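Local atomic coordinates of probable glutamine-binding lipoprotein GlnH (GLNBP) (Mycobacterium tuberculosis, PDB entry 6H20), a protein that binds aspartate, and also asparagine and glutamate, as an extracellular solute-binding lipoprotein that probably helps control protein kinase G signalling in mycobacteria. Residues 46-51 with 87-92; 80-85 with 115-120; 111-116 with 238-243; 135-140 with 279-284. One frame throughout, in Å; residues are numbered along the deposited sequence.

All four contacts lie within a type II periplasmic-binding-protein fold, with asparagine bound in its cleft. Interactions 1 and 2 share helix 77-90, their centres about 12 Å apart, and are tied by a salt bridge from Arg-50 to Asp-116. Interaction 3 shares Val-115 and Asp-116 with interaction 2, and strands 117-118 and 232-240 are neighbours in the same mixed sheet. Interaction 4, about 24 Å from interaction 1 between centres, reaches that sheet through strand 139-148 and touches interaction 2 at Tyr-138. Along the chain, interactions 1 and 2 interleave, as do 3 and 4. The contacts thus run from an outer helix pair to the neighbourhood of the ligand pocket.

Interaction 1: residues 46-51 with 87-92; sequences DIRARG and RDIFGV
The ends of helices 45-50 and 77-90 meet here, nearest at Arg-48 and Ile-89, whose CA atoms are 6.7 Å apart. Each helix breaks at a glycine with positive phi, Gly-51 (87°) and Gly-91 (97°), a backbone shape that glycine adopts easily because it lacks a side chain. No direct hydrogen bond joins the segments, so packing and one water hold them together. Ile-47 offers CG2, anti to its backbone N; Ile-89 reaches it with CD1, at the end of an extended CG1 branch whose CG1 is anti to the carbonyl carbon. The two side chains cross at about a right angle, with Ile-47 CG2 lying 3.8 Å from Ile-89 CD1. Branched aliphatic residues suit this buried seam, where they offer methyl groups on more than one side. Phe-90 extends its ring into the neighbouring helix end: its CZ comes within 3.6 Å of Gly-51 C, and Ile-47 O lies at the ring edge, near its plane. Arg-48 slides past this ring in the opposite direction, bringing CG to 4.1 Å from Phe-90 CE1. Its chain bends at chi3 (46°), and NH1 donates to a water at 2.7 Å, which in turn donates to Ile-89 O at 2.8 Å; NH1 also bonds to Asp-41 O. Beyond the pair, Leu-53 of strand 53-57 touches both isoleucines, while helix 244-259 packs against them through Leu-246 on Ile-47 and Phe-249 on Ile-89.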
loop_
_atom_site.group_PDB
_atom_site.type_symbol
_atom_site.label_atom_id
_atom_site.label_comp_id
_atom_site.label_asym_id
_atom_site.label_seq_id
_atom_site.Cartn_x
_atom_site.Cartn_y
_atom_site.Cartn_z
ATOM N N ASP A 46 7.375 19.257 -16.171
ATOM C CA ASP A 46 8.352 18.270 -16.618
ATOM C C ASP A 46 7.685 16.937 -16.919
ATOM O O ASP A 46 8.043 16.261 -17.895
ATOM C CB ASP A 46 9.452 18.107 -15.571
ATOM C CG ASP A 46 10.357 19.324 -15.486
ATOM O OD1 ASP A 46 10.347 20.148 -16.430
ATOM O OD2 ASP A 46 11.088 19.453 -14.480
ATOM N N ILE A 47 6.719 16.538 -16.091
ATOM C CA ILE A 47 5.969 15.315 -16.356
ATOM C C ILE A 47 5.198 15.454 -17.658
ATOM O O ILE A 47 5.228 14.570 -18.522
ATOM C CB ILE A 47 5.036 14.996 -15.176
ATOM C CG1 ILE A 47 5.855 14.600 -13.943
ATOM C CG2 ILE A 47 4.056 13.896 -15.558
ATOM C CD1 ILE A 47 5.054 14.595 -12.649
ATOM N N ARG A 48 4.508 16.583 -17.821
ATOM C CA ARG A 48 3.731 16.815 -19.029
ATOM C C ARG A 48 4.610 16.752 -20.271
ATOM O O ARG A 48 4.217 16.169 -21.289
ATOM C CB ARG A 48 3.038 18.175 -18.924
ATOM C CG ARG A 48 1.703 18.251 -19.632
ATOM C CD ARG A 48 0.968 19.528 -19.262
ATOM N NE ARG A 48 1.843 20.698 -19.324
ATOM C CZ ARG A 48 2.142 21.468 -18.279
ATOM N NH1 ARG A 48 1.642 21.193 -17.078
ATOM N NH2 ARG A 48 2.949 22.514 -18.435
ATOM N N ALA A 49 5.819 17.322 -20.199
ATOM C CA ALA A 49 6.728 17.293 -21.339
ATOM C C ALA A 49 7.226 15.887 -21.630
ATOM O O ALA A 49 7.550 15.572 -22.782
ATOM C CB ALA A 49 7.912 18.230 -21.099
ATOM N N ARG A 50 7.316 15.035 -20.608
ATOM C CA ARG A 50 7.696 13.645 -20.836
ATOM C C ARG A 50 6.564 12.826 -21.439
ATOM O O ARG A 50 6.809 11.697 -21.879
ATOM C CB ARG A 50 8.201 12.985 -19.549
ATOM C CG ARG A 50 9.605 13.409 -19.137
ATOM C CD ARG A 50 10.165 12.516 -18.038
ATOM N NE ARG A 50 9.528 12.770 -16.745
ATOM C CZ ARG A 50 9.912 13.720 -15.896
ATOM N NH1 ARG A 50 10.935 14.509 -16.196
ATOM N NH2 ARG A 50 9.274 13.880 -14.742
ATOM N N GLY A 51 5.346 13.368 -21.474
ATOM C CA GLY A 51 4.247 12.759 -22.189
ATOM C C GLY A 51 3.457 11.744 -21.398
ATOM O O GLY A 51 2.400 11.301 -21.869
ATOM N N ARG A 87 -5.012 12.206 -14.869
ATOM C CA ARG A 87 -6.105 13.011 -15.408
ATOM C C ARG A 87 -5.880 14.493 -15.129
ATOM O O ARG A 87 -6.102 15.340 -16.002
ATOM C CB ARG A 87 -7.442 12.561 -14.825
ATOM C CG ARG A 87 -8.646 13.170 -15.541
ATOM C CD ARG A 87 -9.920 13.096 -14.692
ATOM N NE ARG A 87 -10.251 11.726 -14.288
ATOM C CZ ARG A 87 -10.890 10.847 -15.058
ATOM N NH1 ARG A 87 -11.261 11.179 -16.289
ATOM N NH2 ARG A 87 -11.156 9.628 -14.598
ATOM N N ASP A 88 -5.437 14.822 -13.913
ATOM C CA ASP A 88 -5.195 16.221 -13.568
ATOM C C ASP A 88 -4.032 16.806 -14.368
ATOM O O ASP A 88 -4.032 18.009 -14.667
ATOM C CB ASP A 88 -4.920 16.357 -12.069
ATOM C CG ASP A 88 -6.186 16.320 -11.225
ATOM O OD1 ASP A 88 -7.271 16.069 -11.771
ATOM O OD2 ASP A 88 -6.072 16.557 -10.008
ATOM N N ILE A 89 -3.039 15.990 -14.728
ATOM C CA ILE A 89 -1.896 16.501 -15.487
ATOM C C ILE A 89 -2.250 16.659 -16.956
ATOM O O ILE A 89 -1.968 17.699 -17.571
ATOM C CB ILE A 89 -0.657 15.601 -15.304
ATOM C CG1 ILE A 89 -0.240 15.540 -13.833
ATOM C CG2 ILE A 89 0.504 16.087 -16.185
ATOM C CD1 ILE A 89 0.871 14.532 -13.534
ATOM N N PHE A 90 -2.862 15.634 -17.540
ATOM C CA PHE A 90 -3.010 15.523 -18.982
ATOM C C PHE A 90 -4.423 15.750 -19.491
ATOM O O PHE A 90 -4.599 15.917 -20.705
ATOM C CB PHE A 90 -2.546 14.137 -19.448
ATOM C CG PHE A 90 -1.084 13.900 -19.243
ATOM C CD1 PHE A 90 -0.158 14.421 -20.131
ATOM C CD2 PHE A 90 -0.629 13.175 -18.159
ATOM C CE1 PHE A 90 1.191 14.211 -19.949
ATOM C CE2 PHE A 90 0.732 12.958 -17.976
ATOM C CZ PHE A 90 1.640 13.486 -18.874
ATOM N N GLY A 91 -5.427 15.748 -18.621
ATOM C CA GLY A 91 -6.806 15.876 -19.024
ATOM C C GLY A 91 -7.542 14.558 -19.140
ATOM O O GLY A 91 -8.772 14.539 -19.014
ATOM N N VAL A 92 -6.820 13.467 -19.385
ATOM C CA VAL A 92 -7.384 12.114 -19.370
ATOM C C VAL A 92 -6.431 11.194 -18.630
ATOM O O VAL A 92 -5.220 11.445 -18.557
ATOM C CB VAL A 92 -7.619 11.574 -20.799
ATOM C CG1 VAL A 92 -8.595 12.463 -21.556
ATOM C CG2 VAL A 92 -6.305 11.469 -21.554
HETATM O O HOH W 1 -0.798 20.029 -16.600
#

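Interaction 2: residues 80-85 with 115-120; sequences DIAGEV and VDIVVK
Val-119 holds CG1 anti to its backbone N (chi1 -168°) and CG2 anti to its carbonyl carbon, so its two methyls reach different residues of the helix. CG1 meets Ile-81, whose own CG2 is anti to the backbone N, at 4.0 Å from that CG2, the two side chains crossing at about a right angle. The other branch, Val-119 CG2, rests 3.8 Å from Ala-82 CB. Alanine suits this spot because its lone methyl lets the backbones come close: Ala-82 and Val-119 have CA atoms 6.4 Å apart. Farther along, Ile-117 extends CD1 with chi2 at 178°, and this tip lies 4.4 Å from Val-85 CG2, a looser touch, with Ala-82 CB at a similar distance. All five residues are buried, and no hydrogen bond crosses between the segments; shape and apolar character alone make the seam. Within this binding-protein fold, helix 77-90 packs on the sheet beside the pocket, where Lys-120, next after Val-119, touches the bound asparagine. Strand 53-57 pairs with strand 117-118 and adds Val-55 against Ala-82 and Leu-53 against Val-85 and Ile-117, while helices 244-259 and 262-270 pack on Ile-81 through Ile-257 and Leu-266.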
loop_
_atom_site.group_PDB
_atom_site.type_symbol
_atom_site.label_atom_id
_atom_site.label_comp_id
_atom_site.label_asym_id
_atom_site.label_seq_id
_atom_site.Cartn_x
_atom_site.Cartn_y
_atom_site.Cartn_z
ATOM N N ASP A 80 -6.106 3.091 -10.261
ATOM C CA ASP A 80 -7.110 4.116 -10.521
ATOM C C ASP A 80 -6.772 5.421 -9.815
ATOM O O ASP A 80 -6.982 6.497 -10.387
ATOM C CB ASP A 80 -8.499 3.593 -10.147
ATOM C CG ASP A 80 -9.032 2.586 -11.156
ATOM O OD1 ASP A 80 -8.477 2.480 -12.273
ATOM O OD2 ASP A 80 -10.014 1.891 -10.818
ATOM N N ILE A 81 -6.239 5.346 -8.587
ATOM C CA ILE A 81 -5.770 6.554 -7.897
ATOM C C ILE A 81 -4.703 7.250 -8.733
ATOM O O ILE A 81 -4.763 8.466 -8.973
ATOM C CB ILE A 81 -5.250 6.214 -6.485
ATOM C CG1 ILE A 81 -6.396 5.786 -5.563
ATOM C CG2 ILE A 81 -4.494 7.415 -5.914
ATOM C CD1 ILE A 81 -7.366 6.915 -5.184
ATOM N N ALA A 82 -3.725 6.476 -9.222
ATOM C CA ALA A 82 -2.672 7.047 -10.061
ATOM C C ALA A 82 -3.255 7.660 -11.321
ATOM O O ALA A 82 -2.804 8.720 -11.770
ATOM C CB ALA A 82 -1.627 5.978 -10.421
ATOM N N GLY A 83 -4.276 7.019 -11.895
ATOM C CA GLY A 83 -4.888 7.551 -13.097
ATOM C C GLY A 83 -5.571 8.886 -12.877
ATOM O O GLY A 83 -5.666 9.690 -13.806
ATOM N N GLU A 84 -6.066 9.133 -11.658
ATOM C CA GLU A 84 -6.668 10.433 -11.371
ATOM C C GLU A 84 -5.618 11.539 -11.321
ATOM O O GLU A 84 -5.885 12.672 -11.751
ATOM C CB GLU A 84 -7.479 10.370 -10.079
ATOM C CG GLU A 84 -8.709 9.474 -10.172
ATOM C CD GLU A 84 -9.647 9.866 -11.291
ATOM O OE1 GLU A 84 -9.839 11.088 -11.506
ATOM O OE2 GLU A 84 -10.187 8.960 -11.966
ATOM N N VAL A 85 -4.417 11.233 -10.814
ATOM C CA VAL A 85 -3.309 12.180 -10.917
ATOM C C VAL A 85 -3.005 12.471 -12.379
ATOM O O VAL A 85 -2.871 13.629 -12.787
ATOM C CB VAL A 85 -2.071 11.650 -10.175
ATOM C CG1 VAL A 85 -0.900 12.632 -10.317
ATOM C CG2 VAL A 85 -2.408 11.406 -8.716
ATOM N N VAL A 115 10.741 6.929 -10.761
ATOM C CA VAL A 115 9.317 7.089 -11.022
ATOM C C VAL A 115 8.929 8.475 -10.541
ATOM O O VAL A 115 9.608 9.078 -9.709
ATOM C CB VAL A 115 8.454 6.034 -10.291
ATOM C CG1 VAL A 115 8.806 4.624 -10.751
ATOM C CG2 VAL A 115 8.621 6.152 -8.778
ATOM N N ASP A 116 7.812 8.980 -11.070
ATOM C CA ASP A 116 7.282 10.234 -10.544
ATOM C C ASP A 116 6.595 10.009 -9.200
ATOM O O ASP A 116 6.766 10.803 -8.263
ATOM C CB ASP A 116 6.284 10.848 -11.527
ATOM C CG ASP A 116 6.902 11.182 -12.877
ATOM O OD1 ASP A 116 7.911 11.926 -12.916
ATOM O OD2 ASP A 116 6.360 10.731 -13.912
ATOM N N ILE A 117 5.790 8.955 -9.098
ATOM C CA ILE A 117 5.056 8.653 -7.877
ATOM C C ILE A 117 5.033 7.146 -7.680
ATOM O O ILE A 117 5.167 6.371 -8.634
ATOM C CB ILE A 117 3.607 9.200 -7.882
ATOM C CG1 ILE A 117 2.766 8.538 -8.982
ATOM C CG2 ILE A 117 3.611 10.727 -8.040
ATOM C CD1 ILE A 117 1.305 9.003 -9.005
ATOM N N VAL A 118 4.895 6.734 -6.423
ATOM C CA VAL A 118 4.586 5.348 -6.068
ATOM C C VAL A 118 3.161 5.344 -5.538
ATOM O O VAL A 118 2.837 6.097 -4.612
ATOM C CB VAL A 118 5.556 4.805 -5.008
ATOM C CG1 VAL A 118 5.049 3.478 -4.431
ATOM C CG2 VAL A 118 6.956 4.615 -5.598
ATOM N N VAL A 119 2.302 4.537 -6.140
ATOM C CA VAL A 119 0.958 4.289 -5.619
ATOM C C VAL A 119 0.895 2.780 -5.446
ATOM O O VAL A 119 0.577 2.035 -6.384
ATOM C CB VAL A 119 -0.160 4.805 -6.530
ATOM C CG1 VAL A 119 -1.499 4.785 -5.782
ATOM C CG2 VAL A 119 0.135 6.236 -7.016
ATOM N N LYS A 120 1.295 2.318 -4.263
ATOM C CA LYS A 120 1.421 0.886 -4.002
ATOM C C LYS A 120 1.272 0.662 -2.512
ATOM O O LYS A 120 2.261 0.421 -1.806
ATOM C CB LYS A 120 2.769 0.356 -4.509
ATOM C CG LYS A 120 2.801 -1.178 -4.534
ATOM C CD LYS A 120 4.222 -1.711 -4.481
ATOM C CE LYS A 120 4.279 -3.240 -4.496
ATOM N NZ LYS A 120 3.233 -3.916 -3.677
#

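Interaction 3: residues 111-116 with 238-243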
loop_
_atom_site.group_PDB
_atom_site.type_symbol
_atom_site.label_atom_id
_atom_site.label_comp_id
_atom_site.label_asym_id
_atom_site.label_seq_id
_atom_site.Cartn_x
_atom_site.Cartn_y
_atom_site.Cartn_z
ATOM N N GLN A 111 13.946 7.730 -4.344
ATOM C CA GLN A 111 15.226 8.390 -4.096
ATOM C C GLN A 111 16.020 8.565 -5.385
ATOM O O GLN A 111 16.690 9.594 -5.581
ATOM C CB GLN A 111 16.032 7.559 -3.101
ATOM C CG GLN A 111 15.557 7.665 -1.662
ATOM C CD GLN A 111 16.391 6.814 -0.727
ATOM O OE1 GLN A 111 16.608 5.630 -0.983
ATOM N NE2 GLN A 111 16.869 7.411 0.359
ATOM N N LYS A 112 15.960 7.578 -6.275
ATOM C CA LYS A 112 16.710 7.590 -7.525
ATOM C C LYS A 112 15.952 8.274 -8.653
ATOM O O LYS A 112 16.417 8.248 -9.794
ATOM C CB LYS A 112 17.063 6.164 -7.954
ATOM C CG LYS A 112 18.053 5.447 -7.061
ATOM C CD LYS A 112 18.208 4.001 -7.514
ATOM C CE LYS A 112 19.610 3.475 -7.269
ATOM N NZ LYS A 112 20.055 3.684 -5.864
ATOM N N SER A 113 14.788 8.862 -8.365
ATOM C CA SER A 113 13.972 9.523 -9.383
ATOM C C SER A 113 13.682 8.600 -10.565
ATOM O O SER A 113 13.693 9.018 -11.724
ATOM C CB SER A 113 14.592 10.850 -9.833
ATOM O OG SER A 113 14.655 11.747 -8.743
ATOM N N GLN A 114 13.415 7.325 -10.267
ATOM C CA GLN A 114 13.068 6.352 -11.292
ATOM C C GLN A 114 11.578 6.324 -11.609
ATOM O O GLN A 114 11.189 5.737 -12.622
ATOM C CB GLN A 114 13.526 4.956 -10.870
ATOM C CG GLN A 114 15.030 4.812 -10.727
ATOM C CD GLN A 114 15.423 3.420 -10.277
ATOM O OE1 GLN A 114 14.683 2.760 -9.553
ATOM N NE2 GLN A 114 16.594 2.965 -10.708
ATOM N N VAL A 115 10.741 6.929 -10.761
ATOM C CA VAL A 115 9.317 7.089 -11.022
ATOM C C VAL A 115 8.929 8.475 -10.541
ATOM O O VAL A 115 9.608 9.078 -9.709
ATOM C CB VAL A 115 8.454 6.034 -10.291
ATOM C CG1 VAL A 115 8.806 4.624 -10.751
ATOM C CG2 VAL A 115 8.621 6.152 -8.778
ATOM N N ASP A 116 7.812 8.980 -11.070
ATOM C CA ASP A 116 7.282 10.234 -10.544
ATOM C C ASP A 116 6.595 10.009 -9.200
ATOM O O ASP A 116 6.766 10.803 -8.263
ATOM C CB ASP A 116 6.284 10.848 -11.527
ATOM C CG ASP A 116 6.902 11.182 -12.877
ATOM O OD1 ASP A 116 7.911 11.926 -12.916
ATOM O OD2 ASP A 116 6.360 10.731 -13.912
ATOM N N GLY A 238 3.663 8.096 -2.666
ATOM C CA GLY A 238 5.066 8.355 -2.374
ATOM C C GLY A 238 5.703 9.189 -3.475
ATOM O O GLY A 238 5.459 8.968 -4.658
ATOM N N ILE A 239 6.492 10.182 -3.058
ATOM C CA ILE A 239 7.050 11.197 -3.942
ATOM C C ILE A 239 8.485 11.444 -3.504
ATOM O O ILE A 239 8.822 11.302 -2.326
ATOM C CB ILE A 239 6.193 12.491 -3.860
ATOM C CG1 ILE A 239 4.807 12.231 -4.460
ATOM C CG2 ILE A 239 6.885 13.676 -4.562
ATOM C CD1 ILE A 239 3.744 13.246 -4.081
ATOM N N ASN A 240 9.342 11.804 -4.460
ATOM C CA ASN A 240 10.720 12.130 -4.113
ATOM C C ASN A 240 10.754 13.234 -3.058
ATOM O O ASN A 240 9.980 14.197 -3.110
ATOM C CB ASN A 240 11.500 12.553 -5.357
ATOM C CG ASN A 240 12.897 13.028 -5.028
ATOM O OD1 ASN A 240 13.100 14.193 -4.666
ATOM N ND2 ASN A 240 13.874 12.136 -5.157
ATOM N N LEU A 241 11.660 13.074 -2.088
ATOM C CA LEU A 241 11.694 13.941 -0.910
ATOM C C LEU A 241 11.695 15.418 -1.275
ATOM O O LEU A 241 11.077 16.236 -0.584
ATOM C CB LEU A 241 12.930 13.615 -0.071
ATOM C CG LEU A 241 13.108 14.383 1.237
ATOM C CD1 LEU A 241 11.916 14.135 2.157
ATOM C CD2 LEU A 241 14.403 13.957 1.907
ATOM N N ASP A 242 12.383 15.780 -2.356
ATOM C CA ASP A 242 12.570 17.184 -2.685
ATOM C C ASP A 242 11.517 17.742 -3.628
ATOM O O ASP A 242 11.482 18.959 -3.829
ATOM C CB ASP A 242 13.957 17.398 -3.285
ATOM C CG ASP A 242 15.061 17.089 -2.302
ATOM O OD1 ASP A 242 14.907 17.442 -1.113
ATOM O OD2 ASP A 242 16.073 16.482 -2.715
ATOM N N ASN A 243 10.654 16.910 -4.209
ATOM C CA ASN A 243 9.655 17.432 -5.141
ATOM C C ASN A 243 8.390 17.828 -4.381
ATOM O O ASN A 243 7.338 17.191 -4.479
ATOM C CB ASN A 243 9.368 16.449 -6.271
ATOM C CG ASN A 243 8.622 17.113 -7.429
ATOM O OD1 ASN A 243 8.078 18.217 -7.284
ATOM N ND2 ASN A 243 8.594 16.449 -8.575
HETATM O O HOH W 2 8.960 12.146 -7.402
#
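Asn-240 directs its CB toward the loop 111-116, with CG anti to the backbone N (chi1 174°). At CG the side chain divides between two tasks. OD1 turns back into its own segment and accepts from Asp-242 N at 2.9 Å, making an Asx turn; the donor stands 40° above the carbonyl plane, and the N-H...O angle is 154°. ND2 faces the other way, lying 3.7 Å from Ser-113 OG and 3.8 Å from Gln-111 O, both too far to count as bonds. Its actual hydrogen bond goes to Leu-110 O, at the end of helix 106-111. An asparagine fits well because its short amide can accept within the turn and donate across to the helix end together. The backbone of Asn-240 contributes as well: its N-H gives to a water at 3.0 Å, and that water donates to Asp-116 O at 2.7 Å, bridging the segments where no direct hydrogen bond crosses. Both segments change direction here. Ser-113 closes helix 106-111 in a Schellman motif with positive phi, while residues 240-243 form a type I beta turn whose last residue, Asn-243, is the N-cap of helix 244-259. Thus the contact joins the turn before strand 117-118 to the turn after strand 232-240: Asp-116 bonds to Ile-54 of strand 53-57, Gly-238 pairs with Val-118, and Ile-239 packs on helix 244-259 through Leu-246, Val-247 and Val-250.

Interaction 4: residues 135-140 with 279-284; sequences STVYLD and APPTPR
In this type II periplasmic-binding-protein fold, a proline-rich C-terminal segment lies along the chain leading into strand 139-148, one of the strands of the mixed sheet. The two run in roughly opposite senses, their end-to-end directions 144° apart, and no direct hydrogen bond links them. Apolar packing dominates. Pro-281 brings the CB, CG and CD of its ring against residues 137-139: CB lies 3.8 Å from Val-137 CG1, the branch anti to the backbone N (chi1 175°), and the two side chains cross obliquely. Its CG meets the backbone instead, 3.7 Å from Leu-139 N. Proline suits such a place because it keeps the segment extended while presenting a compact apolar ring without an N-H of its own. Pro-283 lies beside Thr-136, the two pointing the same way, with CB 3.8 Å from Thr-136 CG2; that methyl also packs 3.6 Å from Arg-284 O. Trp-263 of helix 262-270 touches Pro-281 and Pro-280. Polar links are fewer. Threonine adds one to its methyl contact, since Thr-136 OG1, held between the backbone N and the carbonyl carbon (chi1 56°), bonds to Arg-258, which also binds Val-137 O. Trp-263 donates to Tyr-138 O, so its helix holds both segments. A local bond, Ser-135 OG to Thr-136 O at 2.8 Å, braces segment 135-140 from within. Across the seam, one water accepts from two backbone amides, Val-137 N at 3.1 Å and Arg-284 N at 3.1 Å.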
loop_
_atom_site.group_PDB
_atom_site.type_symbol
_atom_site.label_atom_id
_atom_site.label_comp_id
_atom_site.label_asym_id
_atom_site.label_seq_id
_atom_site.Cartn_x
_atom_site.Cartn_y
_atom_site.Cartn_z
ATOM N N SER A 135 1.935 12.323 -0.147
ATOM C CA SER A 135 0.658 13.018 -0.178
ATOM C C SER A 135 -0.085 12.820 1.140
ATOM O O SER A 135 0.340 12.074 2.028
ATOM C CB SER A 135 -0.232 12.433 -1.275
ATOM O OG SER A 135 -0.663 11.119 -0.929
ATOM N N THR A 136 -1.223 13.509 1.252
ATOM C CA THR A 136 -2.177 13.201 2.305
ATOM C C THR A 136 -2.702 11.770 2.146
ATOM O O THR A 136 -2.499 11.097 1.126
ATOM C CB THR A 136 -3.355 14.172 2.263
ATOM O OG1 THR A 136 -3.966 14.143 0.963
ATOM C CG2 THR A 136 -2.894 15.598 2.598
ATOM N N VAL A 137 -3.404 11.302 3.178
ATOM C CA VAL A 137 -3.848 9.909 3.219
ATOM C C VAL A 137 -4.982 9.696 2.227
ATOM O O VAL A 137 -5.985 10.421 2.248
ATOM C CB VAL A 137 -4.304 9.554 4.642
ATOM C CG1 VAL A 137 -4.883 8.129 4.696
ATOM C CG2 VAL A 137 -3.171 9.738 5.636
ATOM N N TYR A 138 -4.855 8.668 1.373
ATOM C CA TYR A 138 -5.926 8.352 0.433
ATOM C C TYR A 138 -6.712 7.090 0.775
ATOM O O TYR A 138 -7.765 6.847 0.168
ATOM C CB TYR A 138 -5.406 8.298 -1.021
ATOM C CG TYR A 138 -4.535 7.108 -1.373
ATOM C CD1 TYR A 138 -5.094 5.905 -1.784
ATOM C CD2 TYR A 138 -3.146 7.209 -1.318
ATOM C CE1 TYR A 138 -4.287 4.829 -2.117
ATOM C CE2 TYR A 138 -2.329 6.132 -1.655
ATOM C CZ TYR A 138 -2.920 4.941 -2.041
ATOM O OH TYR A 138 -2.113 3.882 -2.368
ATOM N N LEU A 139 -6.258 6.306 1.747
ATOM C CA LEU A 139 -7.007 5.150 2.218
ATOM C C LEU A 139 -6.370 4.752 3.533
ATOM O O LEU A 139 -5.145 4.785 3.649
ATOM C CB LEU A 139 -6.884 3.990 1.220
ATOM C CG LEU A 139 -7.750 2.760 1.509
ATOM C CD1 LEU A 139 -9.215 3.102 1.354
ATOM C CD2 LEU A 139 -7.373 1.629 0.557
ATOM N N ASP A 140 -7.188 4.398 4.524
ATOM C CA ASP A 140 -6.676 4.031 5.843
ATOM C C ASP A 140 -7.005 2.572 6.123
ATOM O O ASP A 140 -8.175 2.221 6.317
ATOM C CB ASP A 140 -7.256 4.932 6.932
ATOM C CG ASP A 140 -6.599 4.702 8.271
ATOM O OD1 ASP A 140 -5.357 4.551 8.301
ATOM O OD2 ASP A 140 -7.319 4.678 9.298
ATOM N N ALA A 279 -16.503 7.485 4.857
ATOM C CA ALA A 279 -16.080 8.759 4.311
ATOM C C ALA A 279 -14.615 8.637 3.901
ATOM O O ALA A 279 -13.867 7.852 4.491
ATOM C CB ALA A 279 -16.204 9.850 5.368
ATOM N N PRO A 280 -14.179 9.379 2.885
ATOM C CA PRO A 280 -12.756 9.371 2.553
ATOM C C PRO A 280 -11.951 9.853 3.737
ATOM O O PRO A 280 -12.442 10.643 4.569
ATOM C CB PRO A 280 -12.661 10.358 1.377
ATOM C CG PRO A 280 -14.036 10.556 0.885
ATOM C CD PRO A 280 -14.961 10.280 2.027
ATOM N N PRO A 281 -10.703 9.410 3.863
ATOM C CA PRO A 281 -9.857 9.900 4.958
ATOM C C PRO A 281 -9.742 11.415 4.893
ATOM O O PRO A 281 -9.622 11.996 3.815
ATOM C CB PRO A 281 -8.502 9.229 4.700
ATOM C CG PRO A 281 -8.754 8.166 3.714
ATOM C CD PRO A 281 -9.981 8.510 2.946
ATOM N N THR A 282 -9.812 12.051 6.054
ATOM C CA THR A 282 -9.719 13.507 6.096
ATOM C C THR A 282 -8.261 13.930 5.947
ATOM O O THR A 282 -7.401 13.431 6.680
ATOM C CB THR A 282 -10.280 14.023 7.421
ATOM O OG1 THR A 282 -11.678 13.706 7.498
ATOM C CG2 THR A 282 -10.105 15.527 7.530
ATOM N N PRO A 283 -7.940 14.817 5.005
ATOM C CA PRO A 283 -6.544 15.232 4.833
ATOM C C PRO A 283 -6.087 16.112 5.982
ATOM O O PRO A 283 -6.865 16.872 6.568
ATOM C CB PRO A 283 -6.574 16.026 3.523
ATOM C CG PRO A 283 -7.979 16.579 3.463
ATOM C CD PRO A 283 -8.837 15.467 4.034
ATOM N N ARG A 284 -4.806 15.994 6.305
ATOM C CA ARG A 284 -4.159 16.820 7.312
ATOM C C ARG A 284 -2.998 17.556 6.655
ATOM O O ARG A 284 -2.226 16.952 5.902
ATOM C CB ARG A 284 -3.661 15.949 8.466
ATOM C CG ARG A 284 -2.872 16.697 9.517
ATOM C CD ARG A 284 -2.197 15.744 10.492
ATOM N NE ARG A 284 -2.755 15.834 11.837
ATOM C CZ ARG A 284 -2.339 16.696 12.760
ATOM N NH1 ARG A 284 -1.360 17.550 12.485
ATOM N NH2 ARG A 284 -2.902 16.708 13.960
HETATM O O HOH W 3 -3.343 13.372 5.484
#